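Local structure of pectinesterase (Aspergillus niger, 5C1E) at residues 159-164 with 181-186. The protein hydrolyses the methyl esters of pectin's galacturonate units, releasing methanol, and is probably involved in the maceration and soft-rotting of plant tissue. Residues are numbered along the deposited sequence; the frame is centred on the assembly and turned at random.
Sequences AVDYIF and AGAITA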
loop_
_atom_site.group_PDB
_atom_site.type_symbol
_atom_site.label_atom_id
_atom_site.label_comp_id
_atom_site.label_asym_id
_atom_site.label_seq_id
_atom_site.Cartn_x
_atom_site.Cartn_y
_atom_site.Cartn_z
ATOM N N ALA A 159 -11.894 0.925 -3.610
ATOM C CA ALA A 159 -12.713 1.695 -4.519
ATOM C C ALA A 159 -12.529 3.201 -4.381
ATOM O O ALA A 159 -12.438 3.906 -5.383
ATOM C CB ALA A 159 -14.172 1.350 -4.295
ATOM N N VAL A 160 -12.527 3.682 -3.138
ATOM C CA VAL A 160 -12.565 5.088 -2.841
ATOM C C VAL A 160 -11.346 5.533 -2.040
ATOM O O VAL A 160 -11.168 5.137 -0.880
ATOM C CB VAL A 160 -13.856 5.425 -2.073
ATOM C CG1 VAL A 160 -13.889 6.905 -1.698
ATOM C CG2 VAL A 160 -15.048 5.058 -2.934
ATOM N N ASP A 161 -10.514 6.361 -2.675
ATOM C CA ASP A 161 -9.325 6.950 -2.053
ATOM C C ASP A 161 -8.512 5.864 -1.396
ATOM O O ASP A 161 -8.101 6.003 -0.256
ATOM C CB ASP A 161 -9.701 8.007 -1.004
ATOM C CG ASP A 161 -10.518 9.151 -1.565
ATOM O OD1 ASP A 161 -10.539 9.375 -2.807
ATOM O OD2 ASP A 161 -11.126 9.873 -0.734
ATOM N N TYR A 162 -8.321 4.750 -2.093
ATOM C CA TYR A 162 -7.765 3.571 -1.434
ATOM C C TYR A 162 -6.239 3.507 -1.314
ATOM O O TYR A 162 -5.730 2.630 -0.631
ATOM C CB TYR A 162 -8.388 2.278 -1.961
ATOM C CG TYR A 162 -8.198 1.872 -3.409
ATOM C CD1 TYR A 162 -9.052 2.331 -4.405
ATOM C CD2 TYR A 162 -7.231 0.949 -3.759
ATOM C CE1 TYR A 162 -8.928 1.917 -5.707
ATOM C CE2 TYR A 162 -7.095 0.517 -5.066
ATOM C CZ TYR A 162 -7.943 0.985 -6.032
ATOM O OH TYR A 162 -7.807 0.538 -7.322
ATOM N N ILE A 163 -5.539 4.463 -1.933
ATOM C CA ILE A 163 -4.120 4.739 -1.646
ATOM C C ILE A 163 -4.085 6.230 -1.351
ATOM O O ILE A 163 -4.358 7.032 -2.231
ATOM C CB ILE A 163 -3.204 4.396 -2.829
ATOM C CG1 ILE A 163 -3.344 2.916 -3.187
ATOM C CG2 ILE A 163 -1.748 4.745 -2.506
ATOM C CD1 ILE A 163 -2.688 2.526 -4.504
ATOM N N PHE A 164 -3.860 6.589 -0.098
ATOM C CA PHE A 164 -4.063 7.969 0.337
ATOM C C PHE A 164 -3.106 8.360 1.454
ATOM O O PHE A 164 -2.652 7.511 2.212
ATOM C CB PHE A 164 -5.555 8.208 0.736
ATOM C CG PHE A 164 -5.927 7.658 2.089
ATOM C CD1 PHE A 164 -6.029 6.283 2.289
ATOM C CD2 PHE A 164 -6.170 8.502 3.152
ATOM C CE1 PHE A 164 -6.338 5.775 3.535
ATOM C CE2 PHE A 164 -6.477 7.999 4.402
ATOM C CZ PHE A 164 -6.567 6.643 4.597
ATOM N N ALA A 181 -16.568 2.078 -7.849
ATOM C CA ALA A 181 -16.278 3.339 -8.511
ATOM C C ALA A 181 -15.636 4.343 -7.533
ATOM O O ALA A 181 -16.036 4.447 -6.350
ATOM C CB ALA A 181 -17.561 3.918 -9.088
ATOM N N GLY A 182 -14.656 5.099 -8.026
ATOM C CA GLY A 182 -13.955 6.070 -7.196
ATOM C C GLY A 182 -12.581 6.415 -7.738
ATOM O O GLY A 182 -12.233 6.059 -8.875
ATOM N N ALA A 183 -11.820 7.159 -6.942
ATOM C CA ALA A 183 -10.462 7.547 -7.316
ATOM C C ALA A 183 -9.477 6.658 -6.590
ATOM O O ALA A 183 -9.642 6.388 -5.411
ATOM C CB ALA A 183 -10.216 9.003 -6.986
ATOM N N ILE A 184 -8.441 6.203 -7.296
ATOM C CA ILE A 184 -7.490 5.285 -6.705
ATOM C C ILE A 184 -6.623 6.008 -5.672
ATOM O O ILE A 184 -6.517 5.568 -4.544
ATOM C CB ILE A 184 -6.587 4.641 -7.768
ATOM C CG1 ILE A 184 -7.408 3.766 -8.707
ATOM C CG2 ILE A 184 -5.516 3.804 -7.103
ATOM C CD1 ILE A 184 -6.695 3.362 -9.975
ATOM N N THR A 185 -5.997 7.108 -6.073
ATOM C CA THR A 185 -5.101 7.847 -5.161
ATOM C C THR A 185 -5.752 9.105 -4.594
ATOM O O THR A 185 -6.521 9.783 -5.266
ATOM C CB THR A 185 -3.756 8.243 -5.819
ATOM O OG1 THR A 185 -3.939 9.189 -6.897
ATOM C CG2 THR A 185 -3.022 7.017 -6.303
ATOM N N ALA A 186 -5.392 9.431 -3.359
ATOM C CA ALA A 186 -5.782 10.682 -2.751
ATOM C C ALA A 186 -4.626 11.239 -1.915
ATOM O O ALA A 186 -4.584 11.098 -0.689
ATOM C CB ALA A 186 -7.044 10.488 -1.914
HETATM O O HOH W 1 -12.671 8.284 -4.516
#
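Tyr162 holds CG between its own backbone N and carbonyl carbon (chi1 64°), and Ile184 holds CG2 anti to N; the two side chains then run alongside each other in the same direction. Ile184 CG2 sits over one face of the phenol, displaced toward the rim and 4.2 Å from the ring centroid, a CH-pi contact, while Ile184 CG1 comes within 3.5 Å of Tyr162 OH. A tyrosine suits this buried place because its flat ring packs on a branched aliphatic chain while its hydroxyl still finds a partner, Ser178 OG. Ile163 CD1 meets Ile184 CG2 at 4.0 Å.

Segments 159-164 and 181-186 belong to consecutive coils of the right-handed parallel beta-helix of pectin methylesterases, here joined at a corner as well as along a sheet. At the corner Ile163 N donates to Ile184 O, and just past it Ala186 N donates to Ile163 O, pairing Ile163 with Thr185 and Phe164 with Ala186 in parallel. Before it, Asp161 N reaches Ala183 O at 2.9 Å, though this bond is rather bent (N-H...O 133°).

A water donates to OD1 of Asp161, the predicted active-site residue, and accepts from Ala183 N, 2.8 Å from the water oxygen; OD1 also forms a salt bridge with Arg221, and OD2 hydrogen-bonds a glycerol, probably from the crystallisation liquor, that may mark the substrate pocket. Ala186 suits its place because its side chain ends at CB, which already packs 3.7 Å from Asp161 CG and 3.8 Å from Phe164 CB. Gly182 brings its CA to 3.2 Å from Ala159 O, where a CB would collide with that oxygen.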